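Local coordinates for protein P450 epoxidase (Sorangium cellulosum, PDB 1Q5D) that belongs to the cytochrome P450 family of haem proteins, folding around one haem group with the ligand EPB bound in a pocket beside it, at residues E65-R71 and R307-L313; E79-I84 and A182-L187; T129-L134 and D148-I153; D292-R296 and S355-G359. All blocks are in the same frame, centred on the assembly; numbering follows the deposited sequence.

Contact 1. Residues E65-R71 and R307-L313; sequences ERFAVSR and RFARQDL. With HEM (protoporphyrin IX containing Fe), chain B.
Ala68 and Phe308 form an antiparallel hydrogen-bonded pair, with Ala68 N 2.7 Å from Phe308 O and Phe308 N 2.8 Å from Ala68 O. These bonds add the short strand 67-68 to the margin of the mixed sheet of the cytochrome P450 fold. Past the pair, Arg310 N bonds Arg66 O, and the Arg310 side chain runs by Ala68 CB to set NH1 2.7 Å from Glu65 O. That donor stands above the carbonyl plane, not on a lone pair.

Arg307 carries the contact on to the haem. Its CB packs 3.8 Å from Phe67 CB. With chi2 at -62° the chain bends, and CD comes beside Ala68 O and Val69 CG2. NE donates to a water 3.1 Å away that also lies near Phe67 O. CZ sits beneath Val69 CG2, which covers the centre of one guanidinium face 3.5 Å above the plane. At the tip NH1 reaches HEM O1A at 2.8 Å and NH2 reaches HEM O2A at 3.0 Å, both bonds nearly straight (172° and 170°).

On the face that holds Ala68 and Phe308, the Phe308 ring turns its edge to Val69 O and to Arg71 NH1, itself a donor to Val69 O; Arg71 also touches EPB. Arg307 shares the haem's polar anchorage with His363, His103, Arg107 and Thr305, the last on its own strand. Two nitrogens gripping two oxygens should hold the propionate against rotation, and the positive guanidinium probably balances its negative charge.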
# COMPACT_ATOMS: atom_id res chain seq x y z
N GLU A 65 -16.61 13.94 7.39
CA GLU A 65 -17.10 14.21 6.03
C GLU A 65 -16.74 15.61 5.53
O GLU A 65 -16.88 15.91 4.35
CB GLU A 65 -18.61 13.98 5.93
CG GLU A 65 -18.97 12.57 5.47
CD GLU A 65 -19.23 11.64 6.64
OE1 GLU A 65 -19.92 10.61 6.46
OE2 GLU A 65 -18.74 11.93 7.75
N ARG A 66 -16.25 16.46 6.44
CA ARG A 66 -15.72 17.76 6.05
C ARG A 66 -14.45 17.60 5.20
O ARG A 66 -14.07 18.51 4.46
CB ARG A 66 -15.42 18.61 7.29
CG ARG A 66 -16.66 19.10 8.05
CD ARG A 66 -16.35 19.82 9.35
NE ARG A 66 -15.49 19.05 10.25
CZ ARG A 66 -14.97 19.52 11.38
NH1 ARG A 66 -15.23 20.77 11.76
NH2 ARG A 66 -14.20 18.76 12.14
N PHE A 67 -13.80 16.45 5.31
CA PHE A 67 -12.56 16.20 4.57
C PHE A 67 -12.78 15.22 3.43
O PHE A 67 -13.13 14.06 3.65
CB PHE A 67 -11.48 15.68 5.53
CG PHE A 67 -11.06 16.69 6.56
CD1 PHE A 67 -11.70 16.77 7.79
CD2 PHE A 67 -10.01 17.57 6.31
CE1 PHE A 67 -11.31 17.70 8.75
CE2 PHE A 67 -9.62 18.50 7.25
CZ PHE A 67 -10.26 18.56 8.48
N ALA A 68 -12.57 15.69 2.20
CA ALA A 68 -12.82 14.87 1.01
C ALA A 68 -11.58 14.10 0.54
O ALA A 68 -10.45 14.47 0.87
CB ALA A 68 -13.34 15.73 -0.12
N VAL A 69 -11.82 13.03 -0.22
CA VAL A 69 -10.77 12.24 -0.86
C VAL A 69 -10.47 12.72 -2.28
O VAL A 69 -9.32 12.77 -2.69
CB VAL A 69 -11.16 10.74 -0.90
CG1 VAL A 69 -10.21 9.97 -1.78
CG2 VAL A 69 -11.19 10.15 0.51
N SER A 70 -11.51 13.08 -3.03
CA SER A 70 -11.33 13.52 -4.42
C SER A 70 -10.35 14.67 -4.56
O SER A 70 -10.49 15.72 -3.92
CB SER A 70 -12.66 13.91 -5.08
OG SER A 70 -12.43 14.89 -6.08
N ARG A 71 -9.35 14.47 -5.42
CA ARG A 71 -8.31 15.46 -5.62
C ARG A 71 -8.88 16.70 -6.30
O ARG A 71 -8.24 17.75 -6.32
CB ARG A 71 -7.16 14.87 -6.44
CG ARG A 71 -6.20 14.00 -5.63
CD ARG A 71 -6.83 12.73 -5.07
NE ARG A 71 -5.84 11.83 -4.47
CZ ARG A 71 -5.97 11.26 -3.28
NH1 ARG A 71 -7.04 11.50 -2.53
NH2 ARG A 71 -5.02 10.45 -2.82
N ARG A 307 -6.22 14.10 2.61
CA ARG A 307 -7.61 14.53 2.52
C ARG A 307 -7.61 16.00 2.13
O ARG A 307 -6.58 16.67 2.23
CB ARG A 307 -8.33 14.34 3.85
CG ARG A 307 -8.52 12.88 4.25
CD ARG A 307 -9.39 12.14 3.26
NE ARG A 307 -9.79 10.81 3.72
CZ ARG A 307 -9.17 9.70 3.38
NH1 ARG A 307 -8.07 9.75 2.62
NH2 ARG A 307 -9.62 8.53 3.83
N PHE A 308 -8.77 16.51 1.70
CA PHE A 308 -8.89 17.91 1.31
C PHE A 308 -10.09 18.58 1.98
O PHE A 308 -11.17 18.00 2.06
CB PHE A 308 -8.99 18.02 -0.22
CG PHE A 308 -7.90 17.29 -0.95
CD1 PHE A 308 -8.07 15.95 -1.30
CD2 PHE A 308 -6.72 17.92 -1.27
CE1 PHE A 308 -7.06 15.26 -1.96
CE2 PHE A 308 -5.70 17.23 -1.95
CZ PHE A 308 -5.89 15.90 -2.29
N ALA A 309 -9.88 19.79 2.48
CA ALA A 309 -10.92 20.54 3.17
C ALA A 309 -12.01 21.00 2.21
O ALA A 309 -11.73 21.70 1.25
CB ALA A 309 -10.32 21.75 3.90
N ARG A 310 -13.25 20.61 2.48
CA ARG A 310 -14.38 20.95 1.63
C ARG A 310 -14.95 22.34 1.93
O ARG A 310 -15.83 22.83 1.22
CB ARG A 310 -15.49 19.91 1.76
CG ARG A 310 -15.11 18.54 1.22
CD ARG A 310 -16.09 17.44 1.57
NE ARG A 310 -17.32 17.56 0.80
CZ ARG A 310 -18.53 17.32 1.29
NH1 ARG A 310 -18.67 16.93 2.55
NH2 ARG A 310 -19.59 17.47 0.51
N GLN A 311 -14.41 22.97 2.97
CA GLN A 311 -14.90 24.26 3.46
C GLN A 311 -13.88 24.81 4.45
O GLN A 311 -13.03 24.07 4.94
CB GLN A 311 -16.24 24.07 4.18
CG GLN A 311 -16.08 23.40 5.54
CD GLN A 311 -17.39 23.08 6.21
OE1 GLN A 311 -18.37 22.74 5.54
NE2 GLN A 311 -17.42 23.17 7.53
N ASP A 312 -13.96 26.10 4.75
CA ASP A 312 -13.13 26.68 5.81
C ASP A 312 -13.48 26.05 7.15
O ASP A 312 -14.65 25.78 7.42
CB ASP A 312 -13.37 28.19 5.91
CG ASP A 312 -12.78 28.96 4.75
OD1 ASP A 312 -12.98 30.19 4.71
OD2 ASP A 312 -12.10 28.44 3.83
N LEU A 313 -12.47 25.79 7.98
CA LEU A 313 -12.71 25.26 9.32
C LEU A 313 -11.49 25.44 10.21
O LEU A 313 -10.38 25.65 9.71
CB LEU A 313 -13.11 23.77 9.27
CG LEU A 313 -12.11 22.74 8.74
CD1 LEU A 313 -12.56 21.33 9.12
CD2 LEU A 313 -11.95 22.84 7.23
CHA HEM B . -6.80 1.81 0.03
CHB HEM B . -3.02 0.47 2.70
CHC HEM B . -2.66 -3.64 0.14
CHD HEM B . -6.04 -2.02 -2.88
C1A HEM B . -5.86 1.76 1.03
C2A HEM B . -5.74 2.70 2.12
C3A HEM B . -4.68 2.34 2.85
C4A HEM B . -4.11 1.16 2.25
CMA HEM B . -4.17 3.07 4.12
CAA HEM B . -6.68 3.90 2.37
CBA HEM B . -6.06 5.19 1.82
CGA HEM B . -6.96 6.37 2.17
O1A HEM B . -6.69 7.51 1.70
O2A HEM B . -7.96 6.16 2.91
C1B HEM B . -2.63 -0.74 2.22
C2B HEM B . -1.54 -1.51 2.79
C3B HEM B . -1.43 -2.62 2.08
C4B HEM B . -2.43 -2.62 1.04
CMB HEM B . -0.63 -1.10 3.98
CAB HEM B . -0.37 -3.68 2.42
CBB HEM B . 0.03 -4.59 1.53
C1C HEM B . -3.56 -3.60 -0.88
C2C HEM B . -3.83 -4.65 -1.84
C3C HEM B . -4.77 -4.18 -2.67
C4C HEM B . -5.12 -2.84 -2.25
CMC HEM B . -3.12 -6.03 -1.84
CAC HEM B . -5.44 -4.84 -3.89
CBC HEM B . -5.32 -6.15 -4.11
C1D HEM B . -6.50 -0.82 -2.41
C2D HEM B . -7.42 0.00 -3.13
C3D HEM B . -7.67 1.19 -2.23
C4D HEM B . -6.85 0.98 -1.07
CMD HEM B . -8.05 -0.29 -4.50
CAD HEM B . -8.62 2.38 -2.49
CBD HEM B . -9.84 2.12 -1.60
CGD HEM B . -10.85 3.24 -1.74
O1D HEM B . -10.41 4.40 -1.95
O2D HEM B . -12.08 2.97 -1.65
NA HEM B . -4.86 0.82 1.13
NB HEM B . -3.18 -1.44 1.15
NC HEM B . -4.36 -2.52 -1.17
ND HEM B . -6.17 -0.22 -1.21
FE HEM B . -4.73 -0.92 0.08
O HOH W 1 -12.08 11.72 5.55
O HOH W 2 -3.24 0.19 -1.11

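Contact 2. Residues E79-I84 and A182-L187; sequences EYSSAI and ALGVGL. With EPB (7,11-dihydroxy-8,8,10,12,16-pentamethyl-3-[1-methyl-2-(2-methyl-thiazol-4-yl)vinyl]-4,17-dioxabicyclo[14.1.0]heptadecane-5,9-dione), chain C.
Ala182 meets Ile84 where helix 169-182 passes into the loop leading to helix 195-218, the F-G loop in P450 terms; helix 77-82, from the B-C region, lies against it. Ala182 CB is 4.4 Å from Ile84 CG2, and the residue begins a type I turn that ends at Val185. Leu183 faces two ways. Its O accepts a short bond from Tyr80 OH (2.5 Å), the donor lying in the carbonyl plane on a lone pair, while its CD1 touches EPB C27 at 3.5 Å. Chi1 of Tyr80 (-174°) swings the ring off its helix toward the loop; Lys91 adds a cation-pi contact to its ring. Gly184 lays bare backbone on the ligand, CA 3.6 Å from EPB C30. Val185 CB packs 4.0 Å from Ile84 CG1, the two side chains crossing at about a right angle, and Val185 O comes to the edge of the Tyr80 ring. Gly186, with a positive phi of 90°, brings the loop up beside the Glu79 carboxylate, where OE1 lies 3.0 Å from Gly186 CA. Last in line, Leu187 crosses the tyrosine obliquely, with its CB 3.5 Å from Tyr80 CE1.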
# COMPACT_ATOMS: atom_id res chain seq x y z
N GLU A 79 -3.80 21.98 -11.98
CA GLU A 79 -2.46 21.51 -12.19
C GLU A 79 -2.43 19.97 -12.08
O GLU A 79 -1.79 19.28 -12.89
CB GLU A 79 -1.53 22.24 -11.21
CG GLU A 79 -0.14 21.67 -11.03
CD GLU A 79 -0.14 20.50 -10.07
OE1 GLU A 79 0.06 19.38 -10.56
OE2 GLU A 79 -0.34 20.71 -8.85
N TYR A 80 -3.17 19.41 -11.12
CA TYR A 80 -3.15 17.95 -10.91
C TYR A 80 -3.83 17.15 -12.02
O TYR A 80 -3.28 16.17 -12.51
CB TYR A 80 -3.72 17.54 -9.54
CG TYR A 80 -3.56 16.05 -9.28
CD1 TYR A 80 -2.30 15.48 -9.22
CD2 TYR A 80 -4.66 15.22 -9.13
CE1 TYR A 80 -2.13 14.12 -9.00
CE2 TYR A 80 -4.50 13.84 -8.90
CZ TYR A 80 -3.23 13.30 -8.84
OH TYR A 80 -3.05 11.94 -8.62
N SER A 81 -5.04 17.55 -12.40
CA SER A 81 -5.77 16.85 -13.47
C SER A 81 -5.02 16.92 -14.79
O SER A 81 -5.11 16.01 -15.60
CB SER A 81 -7.18 17.43 -13.64
OG SER A 81 -8.01 17.06 -12.56
N SER A 82 -4.27 17.99 -14.99
CA SER A 82 -3.52 18.16 -16.24
C SER A 82 -2.24 17.32 -16.29
O SER A 82 -1.75 16.99 -17.37
CB SER A 82 -3.21 19.64 -16.49
OG SER A 82 -2.28 20.14 -15.54
N ALA A 83 -1.69 16.99 -15.12
CA ALA A 83 -0.48 16.18 -15.06
C ALA A 83 -0.79 14.74 -15.46
O ALA A 83 -1.79 14.18 -15.02
CB ALA A 83 0.12 16.21 -13.65
N ILE A 84 0.10 14.15 -16.25
CA ILE A 84 -0.06 12.76 -16.69
C ILE A 84 -1.48 12.48 -17.19
O ILE A 84 -2.26 11.78 -16.55
CB ILE A 84 0.34 11.77 -15.57
CG1 ILE A 84 1.57 12.28 -14.80
CG2 ILE A 84 0.63 10.39 -16.17
CD1 ILE A 84 2.90 12.02 -15.51
N ALA A 182 3.36 7.80 -10.63
CA ALA A 182 2.85 8.80 -11.56
C ALA A 182 1.68 9.56 -10.96
O ALA A 182 1.49 10.76 -11.22
CB ALA A 182 2.44 8.16 -12.88
N LEU A 183 0.86 8.86 -10.18
CA LEU A 183 -0.28 9.50 -9.53
C LEU A 183 0.18 10.57 -8.54
O LEU A 183 -0.62 11.40 -8.09
CB LEU A 183 -1.15 8.45 -8.82
CG LEU A 183 -2.06 7.64 -9.74
CD1 LEU A 183 -2.81 6.54 -8.94
CD2 LEU A 183 -3.04 8.50 -10.54
N GLY A 184 1.45 10.55 -8.19
CA GLY A 184 1.98 11.56 -7.28
C GLY A 184 2.48 12.83 -7.95
O GLY A 184 2.77 13.82 -7.26
N VAL A 185 2.62 12.80 -9.28
CA VAL A 185 3.17 13.94 -10.03
C VAL A 185 2.19 15.09 -9.96
O VAL A 185 1.04 14.97 -10.41
CB VAL A 185 3.47 13.60 -11.52
CG1 VAL A 185 3.91 14.87 -12.30
CG2 VAL A 185 4.55 12.53 -11.62
N GLY A 186 2.63 16.19 -9.37
CA GLY A 186 1.78 17.35 -9.22
C GLY A 186 0.97 17.33 -7.93
O GLY A 186 0.27 18.29 -7.63
N LEU A 187 1.07 16.23 -7.18
CA LEU A 187 0.30 16.06 -5.95
C LEU A 187 1.25 16.06 -4.76
O LEU A 187 1.04 16.81 -3.82
CB LEU A 187 -0.49 14.75 -5.97
CG LEU A 187 -1.48 14.48 -4.82
CD1 LEU A 187 -0.78 14.34 -3.50
CD2 LEU A 187 -2.56 15.53 -4.72
O16 EPB C . 0.94 3.82 -3.94
C51 EPB C . -0.24 3.33 0.71
O41 EPB C . -2.20 1.82 -0.33
C5 EPB C . -1.49 3.01 -0.02
C4 EPB C . -1.71 2.44 -1.52
C16 EPB C . 0.23 4.74 -3.73
O1 EPB C . -1.15 4.69 -3.62
C2 EPB C . -1.97 3.40 -3.80
C3 EPB C . -2.65 3.06 -2.42
C20 EPB C . -3.00 3.82 -4.92
C21 EPB C . -2.33 3.98 -6.27
C22 EPB C . -4.33 4.00 -4.67
C23 EPB C . -5.45 4.42 -5.52
N26 EPB C . -5.22 5.36 -6.52
C25 EPB C . -6.36 5.65 -7.19
C27 EPB C . -6.30 6.62 -8.31
C24 EPB C . -6.73 4.05 -5.42
S1 EPB C . -7.69 4.83 -6.60
C15 EPB C . 0.83 6.16 -3.56
C14 EPB C . 0.04 7.33 -4.31
O14 EPB C . -0.04 6.85 -5.65
C13 EPB C . 0.65 8.83 -4.15
C29 EPB C . 2.08 8.85 -4.79
C30 EPB C . -0.17 9.81 -4.98
C12 EPB C . 0.79 9.27 -2.59
O12 EPB C . 1.92 9.56 -2.09
C11 EPB C . -0.41 9.36 -1.56
C28 EPB C . -0.25 10.75 -0.90
C10 EPB C . -0.54 8.03 -0.89
O10 EPB C . 0.56 7.84 0.05
C9 EPB C . -1.88 8.03 -0.17
C91 EPB C . -2.94 8.13 -1.16
C8 EPB C . -2.24 6.76 0.51
C7 EPB C . -1.24 5.55 0.30
C6 EPB C . -2.28 4.46 -0.31

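Contact 3. Residues T129-L134 and D148-I153; sequences TVDQLL and DYAEGI
Helix 123-137 packs here against helix 146-150 and the turn that follows, D and E in P450 terms, within the family's helical bundle, with Leu133 and Tyr149 at the centre of the joint. No hydrogen bond crosses between the segments. Leu133 points at the partner backbone: its CD1 lies 3.4 Å from Tyr149 O and 3.5 Å from Ile153 CG1, and its CB comes to the edge of the Tyr149 ring. A chi1 of -164°, with CG trans to N, carries that ring over to Val130, Leu133 and Leu134. Leu134 CG approaches it obliquely, 3.7 Å from Tyr149 CE1, while Val130 O lies in the ring plane at the edge. Over one face sits Ile153 CD1 of the same segment, centred 4.0 Å above the plane, so the ring is held both at its rim and from above. Its buried hydroxyl bonds Ala378 O of helix 368-385, which also packs on Ile153; Ala150 turns away to helix 257-272. Val130 divides its two methyls between neighbours. CG2 touches Ile153 CD1 at 3.6 Å, and CG1 lies 3.3 Å from Tyr149 OH.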
# COMPACT_ATOMS: atom_id res chain seq x y z
N THR A 129 4.30 -19.91 -5.92
CA THR A 129 5.18 -18.82 -6.34
C THR A 129 6.31 -18.66 -5.32
O THR A 129 7.48 -18.64 -5.68
CB THR A 129 4.36 -17.53 -6.49
OG1 THR A 129 3.32 -17.75 -7.46
CG2 THR A 129 5.21 -16.42 -7.12
N VAL A 130 5.94 -18.62 -4.04
CA VAL A 130 6.88 -18.53 -2.93
C VAL A 130 7.88 -19.70 -2.96
O VAL A 130 9.09 -19.50 -2.74
CB VAL A 130 6.09 -18.47 -1.59
CG1 VAL A 130 6.91 -18.99 -0.41
CG2 VAL A 130 5.57 -17.04 -1.35
N ASP A 131 7.39 -20.90 -3.27
CA ASP A 131 8.24 -22.08 -3.38
C ASP A 131 9.25 -21.92 -4.49
O ASP A 131 10.44 -22.19 -4.30
CB ASP A 131 7.40 -23.32 -3.67
CG ASP A 131 6.52 -23.72 -2.51
OD1 ASP A 131 6.87 -23.40 -1.36
OD2 ASP A 131 5.47 -24.37 -2.65
N GLN A 132 8.78 -21.50 -5.66
CA GLN A 132 9.65 -21.41 -6.83
C GLN A 132 10.69 -20.29 -6.71
O GLN A 132 11.82 -20.45 -7.19
CB GLN A 132 8.84 -21.32 -8.14
CG GLN A 132 8.17 -19.98 -8.40
CD GLN A 132 7.40 -19.94 -9.72
OE1 GLN A 132 6.54 -19.08 -9.92
NE2 GLN A 132 7.71 -20.87 -10.62
N LEU A 133 10.35 -19.21 -6.03
CA LEU A 133 11.31 -18.14 -5.79
C LEU A 133 12.45 -18.63 -4.89
O LEU A 133 13.62 -18.36 -5.16
CB LEU A 133 10.63 -16.89 -5.20
CG LEU A 133 9.72 -16.13 -6.16
CD1 LEU A 133 8.83 -15.14 -5.39
CD2 LEU A 133 10.52 -15.42 -7.27
N LEU A 134 12.10 -19.37 -3.85
CA LEU A 134 13.09 -19.89 -2.91
C LEU A 134 13.97 -20.98 -3.54
O LEU A 134 15.17 -21.04 -3.29
CB LEU A 134 12.43 -20.38 -1.62
CG LEU A 134 11.99 -19.28 -0.63
CD1 LEU A 134 11.20 -19.85 0.53
CD2 LEU A 134 13.20 -18.52 -0.10
N ASP A 148 14.87 -10.82 -4.94
CA ASP A 148 14.78 -12.25 -5.21
C ASP A 148 13.50 -12.90 -4.64
O ASP A 148 13.25 -14.10 -4.85
CB ASP A 148 15.99 -12.97 -4.62
CG ASP A 148 17.30 -12.42 -5.15
OD1 ASP A 148 17.37 -12.12 -6.35
OD2 ASP A 148 18.31 -12.28 -4.42
N TYR A 149 12.71 -12.14 -3.91
CA TYR A 149 11.60 -12.75 -3.16
C TYR A 149 10.36 -11.89 -3.14
O TYR A 149 9.41 -12.17 -3.86
CB TYR A 149 12.05 -13.07 -1.74
CG TYR A 149 11.15 -14.02 -0.98
CD1 TYR A 149 10.81 -15.27 -1.52
CD2 TYR A 149 10.64 -13.69 0.27
CE1 TYR A 149 10.00 -16.16 -0.83
CE2 TYR A 149 9.83 -14.58 0.98
CZ TYR A 149 9.51 -15.80 0.42
OH TYR A 149 8.72 -16.69 1.11
N ALA A 150 10.38 -10.85 -2.31
CA ALA A 150 9.19 -10.03 -2.11
C ALA A 150 8.70 -9.43 -3.42
O ALA A 150 7.49 -9.34 -3.67
CB ALA A 150 9.45 -8.92 -1.04
N GLU A 151 9.63 -9.00 -4.26
CA GLU A 151 9.29 -8.32 -5.50
C GLU A 151 8.46 -9.20 -6.44
O GLU A 151 7.66 -8.71 -7.23
CB GLU A 151 10.58 -7.92 -6.21
CG GLU A 151 10.44 -6.92 -7.33
CD GLU A 151 11.81 -6.44 -7.78
OE1 GLU A 151 12.41 -5.61 -7.08
OE2 GLU A 151 12.30 -6.94 -8.83
N GLY A 152 8.67 -10.51 -6.37
CA GLY A 152 8.01 -11.39 -7.32
C GLY A 152 6.72 -12.03 -6.82
O GLY A 152 6.18 -12.91 -7.49
N ILE A 153 6.23 -11.59 -5.67
CA ILE A 153 5.03 -12.23 -5.10
C ILE A 153 3.71 -11.49 -5.35
O ILE A 153 2.76 -12.07 -5.87
CB ILE A 153 5.24 -12.53 -3.58
CG1 ILE A 153 6.38 -13.54 -3.41
CG2 ILE A 153 3.94 -13.07 -2.97
CD1 ILE A 153 6.82 -13.74 -1.98

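Contact 4. Residues D292-R296 and S355-G359; sequences DEVLR and SLAYG. With HEM (protoporphyrin IX containing Fe), chain B.
Leu295 and Tyr358 meet with their side chains at about a right angle, Leu295 CD1 lying 3.5 Å from Tyr358 CZ and approaching the ring obliquely. Chi1 of Leu295 (-67°) leaves CG anti to the carbonyl carbon and carries CD1 out to the phenol end, while its CB stays back against Ala357 CB at 3.6 Å. A pyrrole edge of the haem meets the tyrosine ring from the same side as the leucine tip, Tyr358 CE2 being 3.5 Å from HEM C3B. Leu295 CD1 also reaches HEM CMB (3.9 Å), so leucine, ring and haem pack as a three-way contact. Ala357 O lies close to HEM CMA as the chain makes a type I turn from Leu356 to Gly359.

Polar atoms are joined through water. One water donates to Asp292 OD1 and lies 2.8 Å from Tyr358 OH, in the plane of the ring at its edge. A second donates to Asp292 O and bonds Ser355 OG at 2.7 Å, and Ser355 CB rests beside Arg296 CG. The arginine turns its far end away, placing NE and NH2 side-on to the two Glu293 oxygens; NE to OE2 is 2.9 Å and nearly straight (170°), and NH1 bonds Pro343 O. Glu293 and Arg296 are the ExxR pair of the P450 K helix; a salt bridge from Arg350 to Glu293 OE1 makes up the E-R-R triad.

Segment 355-359 opens the haem-binding Cys-loop signature, Tyr358 pairing by backbone with Cys365. Leu356 packs on helix 55-62, Tyr358 on helices 257-272 and 368-385, and Asp292 salt-bridges Arg372 of the latter.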
# COMPACT_ATOMS: atom_id res chain seq x y z
N ASP A 292 0.49 -7.54 11.43
CA ASP A 292 -0.24 -6.31 11.70
C ASP A 292 0.61 -5.36 12.56
O ASP A 292 0.60 -4.13 12.37
CB ASP A 292 -1.58 -6.59 12.38
CG ASP A 292 -2.56 -7.31 11.46
OD1 ASP A 292 -2.45 -7.16 10.22
OD2 ASP A 292 -3.48 -8.04 11.88
N GLU A 293 1.33 -5.93 13.50
CA GLU A 293 2.23 -5.15 14.35
C GLU A 293 3.42 -4.59 13.54
O GLU A 293 3.97 -3.56 13.89
CB GLU A 293 2.71 -5.98 15.55
CG GLU A 293 3.86 -5.37 16.34
CD GLU A 293 3.47 -4.16 17.15
OE1 GLU A 293 4.20 -3.82 18.11
OE2 GLU A 293 2.43 -3.54 16.86
N VAL A 294 3.81 -5.26 12.46
CA VAL A 294 4.88 -4.73 11.62
C VAL A 294 4.45 -3.36 11.09
O VAL A 294 5.22 -2.39 11.15
CB VAL A 294 5.22 -5.65 10.44
CG1 VAL A 294 6.07 -4.90 9.37
CG2 VAL A 294 5.96 -6.88 10.91
N LEU A 295 3.21 -3.27 10.61
CA LEU A 295 2.68 -2.03 10.05
C LEU A 295 2.34 -1.00 11.09
O LEU A 295 2.32 0.20 10.81
CB LEU A 295 1.46 -2.28 9.17
CG LEU A 295 1.74 -3.05 7.87
CD1 LEU A 295 0.48 -3.26 7.09
CD2 LEU A 295 2.79 -2.34 7.01
N ARG A 296 2.05 -1.46 12.31
CA ARG A 296 1.77 -0.56 13.42
C ARG A 296 3.09 0.06 13.92
O ARG A 296 3.21 1.28 14.09
CB ARG A 296 1.03 -1.34 14.53
CG ARG A 296 0.33 -0.48 15.59
CD ARG A 296 1.28 0.23 16.58
NE ARG A 296 2.34 -0.62 17.14
CZ ARG A 296 3.38 -0.16 17.84
NH1 ARG A 296 3.52 1.15 18.05
NH2 ARG A 296 4.29 -0.98 18.35
N SER A 355 -4.57 -0.14 15.11
CA SER A 355 -3.71 0.24 13.97
C SER A 355 -4.55 0.81 12.82
O SER A 355 -5.59 0.25 12.49
CB SER A 355 -2.86 -0.94 13.52
OG SER A 355 -2.10 -0.61 12.35
N LEU A 356 -4.12 1.93 12.23
CA LEU A 356 -4.83 2.56 11.09
C LEU A 356 -4.13 2.25 9.75
O LEU A 356 -4.48 2.83 8.71
CB LEU A 356 -4.90 4.09 11.27
CG LEU A 356 -5.54 4.67 12.54
CD1 LEU A 356 -5.09 6.11 12.80
CD2 LEU A 356 -7.04 4.61 12.41
N ALA A 357 -3.17 1.35 9.80
CA ALA A 357 -2.33 0.98 8.66
C ALA A 357 -3.12 0.68 7.37
O ALA A 357 -2.66 0.98 6.27
CB ALA A 357 -1.42 -0.19 9.03
N TYR A 358 -4.32 0.12 7.52
CA TYR A 358 -5.16 -0.19 6.35
C TYR A 358 -6.34 0.76 6.22
O TYR A 358 -7.29 0.47 5.50
CB TYR A 358 -5.66 -1.63 6.39
CG TYR A 358 -4.58 -2.66 6.22
CD1 TYR A 358 -4.00 -3.28 7.32
CD2 TYR A 358 -4.13 -3.04 4.95
CE1 TYR A 358 -3.01 -4.24 7.17
CE2 TYR A 358 -3.12 -4.00 4.79
CZ TYR A 358 -2.58 -4.59 5.90
OH TYR A 358 -1.61 -5.56 5.77
N GLY A 359 -6.28 1.89 6.93
CA GLY A 359 -7.29 2.91 6.79
C GLY A 359 -8.53 2.68 7.65
O GLY A 359 -8.59 1.70 8.39
CHA HEM B . -6.80 1.81 0.03
CHB HEM B . -3.02 0.47 2.70
CHC HEM B . -2.66 -3.64 0.14
CHD HEM B . -6.04 -2.02 -2.88
C1A HEM B . -5.86 1.76 1.03
C2A HEM B . -5.74 2.70 2.12
C3A HEM B . -4.68 2.34 2.85
C4A HEM B . -4.11 1.16 2.25
CMA HEM B . -4.17 3.07 4.12
CAA HEM B . -6.68 3.90 2.37
CBA HEM B . -6.06 5.19 1.82
CGA HEM B . -6.96 6.37 2.17
O1A HEM B . -6.69 7.51 1.70
O2A HEM B . -7.96 6.16 2.91
C1B HEM B . -2.63 -0.74 2.22
C2B HEM B . -1.54 -1.51 2.79
C3B HEM B . -1.43 -2.62 2.08
C4B HEM B . -2.43 -2.62 1.04
CMB HEM B . -0.63 -1.10 3.98
CAB HEM B . -0.37 -3.68 2.42
CBB HEM B . 0.03 -4.59 1.53
C1C HEM B . -3.56 -3.60 -0.88
C2C HEM B . -3.83 -4.65 -1.84
C3C HEM B . -4.77 -4.18 -2.67
C4C HEM B . -5.12 -2.84 -2.25
CMC HEM B . -3.12 -6.03 -1.84
CAC HEM B . -5.44 -4.84 -3.89
CBC HEM B . -5.32 -6.15 -4.11
C1D HEM B . -6.50 -0.82 -2.41
C2D HEM B . -7.42 0.00 -3.13
C3D HEM B . -7.67 1.19 -2.23
C4D HEM B . -6.85 0.98 -1.07
CMD HEM B . -8.05 -0.29 -4.50
CAD HEM B . -8.62 2.38 -2.49
CBD HEM B . -9.84 2.12 -1.60
CGD HEM B . -10.85 3.24 -1.74
O1D HEM B . -10.41 4.40 -1.95
O2D HEM B . -12.08 2.97 -1.65
NA HEM B . -4.86 0.82 1.13
NB HEM B . -3.18 -1.44 1.15
NC HEM B . -4.36 -2.52 -1.17
ND HEM B . -6.17 -0.22 -1.21
FE HEM B . -4.73 -0.92 0.08
O HOH W 3 -0.59 -6.77 8.07
O HOH W 4 -1.50 -2.99 11.19
O HOH W 2 -3.24 0.19 -1.11

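How the contacts relate
All four contacts lie within one P450 fold. Contacts 1 and 2 adjoin, with centres 18 Å apart, and touch through Arg71 CB and Tyr80 CD2 (3.7 Å); strand 67-68 and helix 77-82 follow each other in the chain. Contact 4 meets the same haem as contact 1, centres 24 Å apart; their segments alternate in the order 65-71, 292-296, 307-313, 355-359, and strand 304-309 follows helix 287-297. Contact 3 lies across the chain's centre from contact 1, 41 Å away between centres, and its segments fall within the span that contact 2 closes. The sheet margin and pocket wall thus stand at one end, the helical bundle at the other, with the haem between.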